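Side-chain contacts in protein phosphotransferase ChpT (Brucella abortus, PDB 4QPK), which serves as the histidine phosphotransferase of a phosphorelay that controls Brucella abortus growth, division and survival inside mammalian host cells: residues F133-A138 and N152-G157; N158-R163 and E236-S241. All blocks are in the same frame, centred on the assembly; numbering follows the deposited sequence.

Contact 1 (F133-A138 and N152-G157); sequences FTWEGA and NMLLIG
Leu154 meets the aromatic pair Phe133 and Trp135 with a single methyl group. Its CD1 lies 4.2 Å from CZ of Phe133 and 4.3 Å from CZ3 of Trp135, so one carbon from helix 144-160 touches the outer ends of two rings carried by strand 132-136. The methyl reaches the indole at its edge, near the ring plane, whereas its approach to the phenyl ring is oblique; the side chains of Phe133 and Leu154 cross at about a right angle. Alternate strand residues put both rings on one side. In each, CG is anti to the backbone N (chi1 -178° for Phe133, -177° for Trp135), and this carries the ring ends nearer the helix than their CB atoms would suggest. The two rings also brace each other: CZ of Phe133 stands in the indole plane at the edge of Trp135, 3.8 Å from its CE3.

The packed part of the contact therefore centres on Leu154, which is buried and is covered further by Ala122 and Val169, while Phe133 stacks on Phe126. The rings themselves stay partly exposed. Between and beyond them, Thr134 and Glu136 are exposed and do not touch 152-157; their backbones pair with strand 166-173. With 9.9 Å between the CA atoms of Phe133 and Leu154 and just 93 Å² buried, the gap is spanned by two aromatic rings and a leucine branch, without any hydrogen bond across it. The arrangement belongs to a beta-alpha-beta crossover, in which the connection between the parallel neighbours 132-136 and 166-173 runs through helix 144-160, packed on their sheet, within a domain resembling the catalytic and ATP-binding domain of histidine kinases but lacking the regions needed to bind ATP.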
ATOM      1  N   PHE B 133       5.001  23.616  -7.359  1.00 24.54           N
ATOM      2  CA  PHE B 133       4.831  23.306  -5.946  1.00 22.86           C
ATOM      3  C   PHE B 133       5.781  24.110  -5.066  1.00 19.38           C
ATOM      4  O   PHE B 133       6.985  24.142  -5.322  1.00 22.81           O
ATOM      5  CB  PHE B 133       5.055  21.800  -5.722  1.00 19.92           C
ATOM      6  CG  PHE B 133       4.868  21.356  -4.294  1.00 21.89           C
ATOM      7  CD1 PHE B 133       3.601  21.248  -3.745  1.00 22.42           C
ATOM      8  CD2 PHE B 133       5.961  21.025  -3.507  1.00 19.05           C
ATOM      9  CE1 PHE B 133       3.425  20.843  -2.431  1.00 24.54           C
ATOM     10  CE2 PHE B 133       5.799  20.601  -2.196  1.00 21.08           C
ATOM     11  CZ  PHE B 133       4.527  20.514  -1.649  1.00 21.65           C
ATOM     12  N   THR B 134       5.241  24.754  -4.032  1.00 18.83           N
ATOM     13  CA  THR B 134       6.062  25.460  -3.048  1.00 17.67           C
ATOM     14  C   THR B 134       5.640  25.127  -1.618  1.00 19.95           C
ATOM     15  O   THR B 134       4.475  24.846  -1.341  1.00 19.32           O
ATOM     16  CB  THR B 134       6.006  27.005  -3.219  1.00 21.77           C
ATOM     17  OG1 THR B 134       4.645  27.452  -3.160  1.00 21.99           O
ATOM     18  CG2 THR B 134       6.614  27.437  -4.535  1.00 20.95           C
ATOM     19  N   TRP B 135       6.607  25.214  -0.713  1.00 18.90           N
ATOM     20  CA  TRP B 135       6.431  24.868   0.690  1.00 22.25           C
ATOM     21  C   TRP B 135       7.115  25.907   1.539  1.00 24.43           C
ATOM     22  O   TRP B 135       8.308  26.169   1.375  1.00 24.30           O
ATOM     23  CB  TRP B 135       7.035  23.493   0.973  1.00 18.62           C
ATOM     24  CG  TRP B 135       6.884  22.949   2.372  1.00 19.25           C
ATOM     25  CD1 TRP B 135       7.468  23.415   3.518  1.00 23.73           C
ATOM     26  CD2 TRP B 135       6.163  21.774   2.738  1.00 18.06           C
ATOM     27  NE1 TRP B 135       7.119  22.616   4.582  1.00 21.11           N
ATOM     28  CE2 TRP B 135       6.323  21.597   4.128  1.00 18.67           C
ATOM     29  CE3 TRP B 135       5.381  20.858   2.024  1.00 18.84           C
ATOM     30  CZ2 TRP B 135       5.738  20.534   4.815  1.00 16.19           C
ATOM     31  CZ3 TRP B 135       4.800  19.812   2.705  1.00 19.36           C
ATOM     32  CH2 TRP B 135       4.977  19.657   4.084  1.00 19.61           C
ATOM     33  N   GLU B 136       6.368  26.455   2.484  1.00 20.85           N
ATOM     34  CA  GLU B 136       6.865  27.502   3.341  1.00 22.29           C
ATOM     35  C   GLU B 136       6.474  27.144   4.777  1.00 22.67           C
ATOM     36  O   GLU B 136       5.345  26.736   5.038  1.00 22.81           O
ATOM     37  CB  GLU B 136       6.270  28.843   2.886  1.00 27.82           C
ATOM     38  CG  GLU B 136       6.901  30.062   3.459  1.00 35.29           C
ATOM     39  CD  GLU B 136       6.289  31.344   2.910  1.00 41.79           C
ATOM     40  OE1 GLU B 136       5.388  31.271   2.038  1.00 34.97           O
ATOM     41  OE2 GLU B 136       6.736  32.429   3.328  1.00 41.83           O
ATOM     42  N   GLY B 137       7.410  27.309   5.702  1.00 21.88           N
ATOM     43  CA  GLY B 137       7.155  27.057   7.107  1.00 23.49           C
ATOM     44  C   GLY B 137       8.268  26.286   7.791  1.00 25.63           C
ATOM     45  O   GLY B 137       8.892  25.410   7.198  1.00 25.22           O
ATOM     46  N   ALA B 138       8.478  26.605   9.064  1.00 24.91           N
ATOM     47  CA  ALA B 138       9.552  26.037   9.870  1.00 27.62           C
ATOM     48  C   ALA B 138       9.432  24.526  10.032  1.00 22.04           C
ATOM     49  O   ALA B 138       8.338  24.003  10.228  1.00 24.60           O
ATOM     50  CB  ALA B 138       9.581  26.703  11.238  1.00 30.10           C
ATOM     51  N   ASN B 152      -2.315  14.689   3.068  1.00 14.27           N
ATOM     52  CA  ASN B 152      -3.546  14.348   2.369  1.00 14.02           C
ATOM     53  C   ASN B 152      -4.273  15.584   1.829  1.00 15.21           C
ATOM     54  O   ASN B 152      -4.932  15.514   0.799  1.00 15.13           O
ATOM     55  CB  ASN B 152      -4.466  13.537   3.275  1.00 15.49           C
ATOM     56  CG  ASN B 152      -4.129  12.051   3.230  1.00 16.53           C
ATOM     57  OD1 ASN B 152      -4.629  11.320   2.373  1.00 17.36           O
ATOM     58  ND2 ASN B 152      -3.248  11.618   4.116  1.00 14.70           N
ATOM     59  N   MET B 153      -4.134  16.708   2.515  1.00 16.69           N
ATOM     60  CA  MET B 153      -4.662  17.965   2.011  1.00 15.95           C
ATOM     61  C   MET B 153      -3.950  18.382   0.714  1.00 19.02           C
ATOM     62  O   MET B 153      -4.547  19.040  -0.126  1.00 17.98           O
ATOM     63  CB  MET B 153      -4.529  19.064   3.075  1.00 16.88           C
ATOM     64  CG  MET B 153      -5.505  18.895   4.215  1.00 18.08           C
ATOM     65  SD  MET B 153      -5.304  20.104   5.533  1.00 22.37           S
ATOM     66  CE  MET B 153      -5.901  21.621   4.787  1.00 24.83           C
ATOM     67  N   LEU B 154      -2.676  18.008   0.546  1.00 14.56           N
ATOM     68  CA  LEU B 154      -1.991  18.294  -0.720  1.00 16.28           C
ATOM     69  C   LEU B 154      -2.662  17.560  -1.866  1.00 17.47           C
ATOM     70  O   LEU B 154      -2.760  18.071  -2.980  1.00 16.70           O
ATOM     71  CB  LEU B 154      -0.524  17.870  -0.665  1.00 16.77           C
ATOM     72  CG  LEU B 154       0.303  18.377   0.501  1.00 21.68           C
ATOM     73  CD1 LEU B 154       1.775  18.004   0.280  1.00 19.46           C
ATOM     74  CD2 LEU B 154       0.104  19.866   0.671  1.00 20.65           C
ATOM     75  N   LEU B 155      -3.116  16.337  -1.596  1.00 16.53           N
ATOM     76  CA  LEU B 155      -3.749  15.552  -2.649  1.00 18.17           C
ATOM     77  C   LEU B 155      -5.106  16.153  -3.023  1.00 18.61           C
ATOM     78  O   LEU B 155      -5.478  16.177  -4.201  1.00 20.07           O
ATOM     79  CB  LEU B 155      -3.898  14.081  -2.219  1.00 18.14           C
ATOM     80  CG  LEU B 155      -2.579  13.336  -1.986  1.00 17.86           C
ATOM     81  CD1 LEU B 155      -2.870  11.876  -1.612  1.00 17.33           C
ATOM     82  CD2 LEU B 155      -1.719  13.380  -3.228  1.00 19.33           C
ATOM     83  N   ILE B 156      -5.837  16.640  -2.023  1.00 19.32           N
ATOM     84  CA  ILE B 156      -7.105  17.325  -2.273  1.00 19.77           C
ATOM     85  C   ILE B 156      -6.859  18.581  -3.114  1.00 18.23           C
ATOM     86  O   ILE B 156      -7.542  18.831  -4.106  1.00 19.56           O
ATOM     87  CB  ILE B 156      -7.816  17.723  -0.963  1.00 19.88           C
ATOM     88  CG1 ILE B 156      -8.200  16.482  -0.159  1.00 21.09           C
ATOM     89  CG2 ILE B 156      -9.066  18.572  -1.256  1.00 20.45           C
ATOM     90  CD1 ILE B 156      -9.137  15.567  -0.898  1.00 24.92           C
ATOM     91  N   GLY B 157      -5.850  19.347  -2.725  1.00 18.55           N
ATOM     92  CA  GLY B 157      -5.477  20.538  -3.459  1.00 20.08           C
ATOM     93  C   GLY B 157      -5.137  20.234  -4.907  1.00 21.16           C
ATOM     94  O   GLY B 157      -5.607  20.911  -5.822  1.00 20.24           O
TER

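Contact 2 (N158-R163 and E236-S241); sequences NGAIPR and EDIVFS
The backbones of Ala160, near the C-terminal end of helix 144-160, and Ile238, at the start of strand 238-242, approach to 7.9 Å between CA atoms. Phe240 CA is farther from Ala160 CA, at 9.9 Å, so the helix end lies nearer the start of the strand. No backbone or side-chain hydrogen bond spans the segments. Each is tied elsewhere: Ala160 pairs through its backbone with Arg190, while Ile238 and Phe240 pair with Val184 and Ile182 of the adjoining strand.

Across the gap, the CB methyl of Ala160 points at the strand and touches Ile238 and Phe240, alternate residues of the strand. It lies 3.9 Å from CE2 and 4.0 Å from CZ of Phe240, near the ring plane and therefore at the ring edge. Its second neighbour is CD1 of Ile238, at 4.3 Å. Phe240 has CG anti to its carbonyl carbon (chi1 -59°), an orientation that brings its far edge to the alanine; Met153 and Ile156 of the same helix also touch this ring. Val239, between Ile238 and Phe240 in the strand, packs instead against Val181 and Thr183 of strand 178-185.

All three touching residues are buried and every atom meeting across the contact is carbon. Cohesion here consequently rests on dispersion and the exclusion of water, with no directional bond across the gap; the hydrogen bonds that hold each backbone lie outside the contact.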
ATOM      1  N   ASN B 158      -4.326  19.201  -5.112  1.00 18.27           N
ATOM      2  CA  ASN B 158      -3.943  18.790  -6.459  1.00 20.00           C
ATOM      3  C   ASN B 158      -5.183  18.459  -7.287  1.00 24.75           C
ATOM      4  O   ASN B 158      -5.268  18.803  -8.469  1.00 23.48           O
ATOM      5  CB  ASN B 158      -3.002  17.584  -6.396  1.00 20.95           C
ATOM      6  CG  ASN B 158      -2.323  17.298  -7.727  1.00 32.47           C
ATOM      7  OD1 ASN B 158      -1.903  18.211  -8.434  1.00 30.20           O
ATOM      8  ND2 ASN B 158      -2.222  16.023  -8.074  1.00 33.56           N
ATOM      9  N   GLY B 159      -6.149  17.803  -6.650  1.00 21.03           N
ATOM     10  CA  GLY B 159      -7.399  17.457  -7.307  1.00 23.08           C
ATOM     11  C   GLY B 159      -8.233  18.668  -7.691  1.00 24.31           C
ATOM     12  O   GLY B 159      -9.072  18.597  -8.592  1.00 26.79           O
ATOM     13  N   ALA B 160      -8.003  19.785  -7.010  1.00 22.74           N
ATOM     14  CA  ALA B 160      -8.803  20.997  -7.222  1.00 23.99           C
ATOM     15  C   ALA B 160      -8.339  21.798  -8.443  1.00 30.55           C
ATOM     16  O   ALA B 160      -9.057  22.690  -8.915  1.00 27.00           O
ATOM     17  CB  ALA B 160      -8.777  21.876  -5.970  1.00 23.82           C
ATOM     18  N   ILE B 161      -7.144  21.492  -8.944  1.00 24.95           N
ATOM     19  CA  ILE B 161      -6.632  22.149 -10.153  1.00 25.69           C
ATOM     20  C   ILE B 161      -6.228  21.098 -11.195  1.00 25.53           C
ATOM     21  O   ILE B 161      -5.045  20.892 -11.460  1.00 27.02           O
ATOM     22  CB  ILE B 161      -5.433  23.084  -9.848  1.00 24.57           C
ATOM     23  CG1 ILE B 161      -4.461  22.443  -8.854  1.00 22.31           C
ATOM     24  CG2 ILE B 161      -5.925  24.429  -9.297  1.00 23.72           C
ATOM     25  CD1 ILE B 161      -3.153  23.217  -8.716  1.00 21.24           C
ATOM     26  N   PRO B 162      -7.229  20.437 -11.795  1.00 32.55           N
ATOM     27  CA  PRO B 162      -6.975  19.303 -12.692  1.00 34.31           C
ATOM     28  C   PRO B 162      -6.280  19.690 -13.996  1.00 39.49           C
ATOM     29  O   PRO B 162      -5.748  18.807 -14.667  1.00 36.74           O
ATOM     30  CB  PRO B 162      -8.377  18.747 -12.952  1.00 38.38           C
ATOM     31  CG  PRO B 162      -9.279  19.901 -12.753  1.00 39.80           C
ATOM     32  CD  PRO B 162      -8.669  20.711 -11.647  1.00 36.09           C
ATOM     33  N   ARG B 163      -6.258  20.975 -14.346  1.00 33.49           N
ATOM     34  CA  ARG B 163      -5.523  21.387 -15.533  1.00 35.20           C
ATOM     35  C   ARG B 163      -4.190  22.033 -15.159  1.00 34.55           C
ATOM     36  O   ARG B 163      -3.552  22.681 -15.982  1.00 37.58           O
ATOM     37  CB  ARG B 163      -6.359  22.349 -16.386  1.00 38.35           C
ATOM     38  CG  ARG B 163      -7.598  21.703 -17.001  1.00 44.67           C
ATOM     39  CD  ARG B 163      -7.842  22.222 -18.419  1.00 65.17           C
ATOM     40  NE  ARG B 163      -8.515  21.229 -19.256  1.00 73.62           N
ATOM     41  CZ  ARG B 163      -9.781  21.313 -19.654  1.00 83.41           C
ATOM     42  NH1 ARG B 163     -10.504  22.379 -19.340  1.00 81.81           N
ATOM     43  NH2 ARG B 163     -10.306  20.363 -20.418  1.00 83.86           N
ATOM     44  N   GLU B 236     -10.337  33.558  -7.920  1.00 28.46           N
ATOM     45  CA  GLU B 236      -8.887  33.601  -8.082  1.00 31.50           C
ATOM     46  C   GLU B 236      -8.193  32.333  -7.598  1.00 29.22           C
ATOM     47  O   GLU B 236      -7.216  31.893  -8.195  1.00 28.02           O
ATOM     48  CB  GLU B 236      -8.290  34.787  -7.320  1.00 30.88           C
ATOM     49  CG  GLU B 236      -8.546  36.137  -7.950  1.00 44.74           C
ATOM     50  CD  GLU B 236      -7.597  37.186  -7.424  1.00 39.77           C
ATOM     51  OE1 GLU B 236      -7.591  37.429  -6.195  1.00 46.05           O
ATOM     52  OE2 GLU B 236      -6.841  37.750  -8.238  1.00 46.09           O
ATOM     53  N   ASP B 237      -8.683  31.778  -6.497  1.00 25.55           N
ATOM     54  CA  ASP B 237      -8.046  30.613  -5.881  1.00 22.99           C
ATOM     55  C   ASP B 237      -8.979  29.834  -4.980  1.00 28.96           C
ATOM     56  O   ASP B 237     -10.105  30.255  -4.709  1.00 28.24           O
ATOM     57  CB  ASP B 237      -6.801  31.020  -5.079  1.00 24.55           C
ATOM     58  CG  ASP B 237      -7.071  32.038  -3.958  1.00 29.68           C
ATOM     59  OD1 ASP B 237      -8.219  32.210  -3.506  1.00 32.40           O
ATOM     60  OD2 ASP B 237      -6.093  32.692  -3.525  1.00 29.43           O
ATOM     61  N   ILE B 238      -8.493  28.679  -4.534  1.00 23.48           N
ATOM     62  CA  ILE B 238      -9.144  27.942  -3.464  1.00 22.13           C
ATOM     63  C   ILE B 238      -8.133  27.726  -2.347  1.00 23.47           C
ATOM     64  O   ILE B 238      -6.993  27.339  -2.593  1.00 23.09           O
ATOM     65  CB  ILE B 238      -9.701  26.584  -3.932  1.00 25.54           C
ATOM     66  CG1 ILE B 238     -10.652  26.779  -5.124  1.00 28.53           C
ATOM     67  CG2 ILE B 238     -10.389  25.885  -2.760  1.00 20.72           C
ATOM     68  CD1 ILE B 238     -11.042  25.474  -5.853  1.00 24.98           C
ATOM     69  N   VAL B 239      -8.541  28.025  -1.121  1.00 22.29           N
ATOM     70  CA  VAL B 239      -7.700  27.776   0.035  1.00 22.23           C
ATOM     71  C   VAL B 239      -8.297  26.663   0.886  1.00 27.97           C
ATOM     72  O   VAL B 239      -9.429  26.760   1.358  1.00 24.63           O
ATOM     73  CB  VAL B 239      -7.519  29.035   0.898  1.00 25.32           C
ATOM     74  CG1 VAL B 239      -6.723  28.717   2.141  1.00 23.85           C
ATOM     75  CG2 VAL B 239      -6.841  30.134   0.086  1.00 26.33           C
ATOM     76  N   PHE B 240      -7.544  25.581   1.042  1.00 19.58           N
ATOM     77  CA  PHE B 240      -7.908  24.556   2.007  1.00 19.37           C
ATOM     78  C   PHE B 240      -7.068  24.793   3.242  1.00 22.63           C
ATOM     79  O   PHE B 240      -5.845  24.781   3.162  1.00 23.08           O
ATOM     80  CB  PHE B 240      -7.666  23.151   1.445  1.00 19.44           C
ATOM     81  CG  PHE B 240      -8.433  22.853   0.187  1.00 21.70           C
ATOM     82  CD1 PHE B 240      -9.716  22.324   0.254  1.00 20.98           C
ATOM     83  CD2 PHE B 240      -7.873  23.089  -1.056  1.00 23.61           C
ATOM     84  CE1 PHE B 240     -10.426  22.034  -0.906  1.00 21.43           C
ATOM     85  CE2 PHE B 240      -8.574  22.807  -2.218  1.00 23.37           C
ATOM     86  CZ  PHE B 240      -9.857  22.279  -2.138  1.00 21.09           C
ATOM     87  N   SER B 241      -7.704  25.038   4.380  1.00 20.63           N
ATOM     88  CA  SER B 241      -6.946  25.288   5.595  1.00 23.43           C
ATOM     89  C   SER B 241      -7.437  24.411   6.727  1.00 24.57           C
ATOM     90  O   SER B 241      -8.590  23.989   6.744  1.00 26.48           O
ATOM     91  CB  SER B 241      -7.032  26.764   5.999  1.00 26.54           C
ATOM     92  OG  SER B 241      -8.369  27.118   6.288  1.00 29.07           O
TER

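How the contacts relate
Both contacts press helix 144-160 onto the same five-stranded sheet, with centres 11 Å apart, but they use different strands. Contact 1 reaches edge strand 132-136 and is partly buried; contact 2 reaches strand 238-242, which has neighbours on both sides, and its touching residues are all buried. Each is wholly apolar. Their size balance differs: a leucine methyl from the helix meets large aromatic ends in contact 1, whereas, consistent with its short side chain, Ala160 sits with its backbone closer to the strand in contact 2. The two merge physically, since Ile156 CG2 packs 3.7 Å from Phe240 CE1 and Met153 CE lies 3.6 Å from Phe240 O.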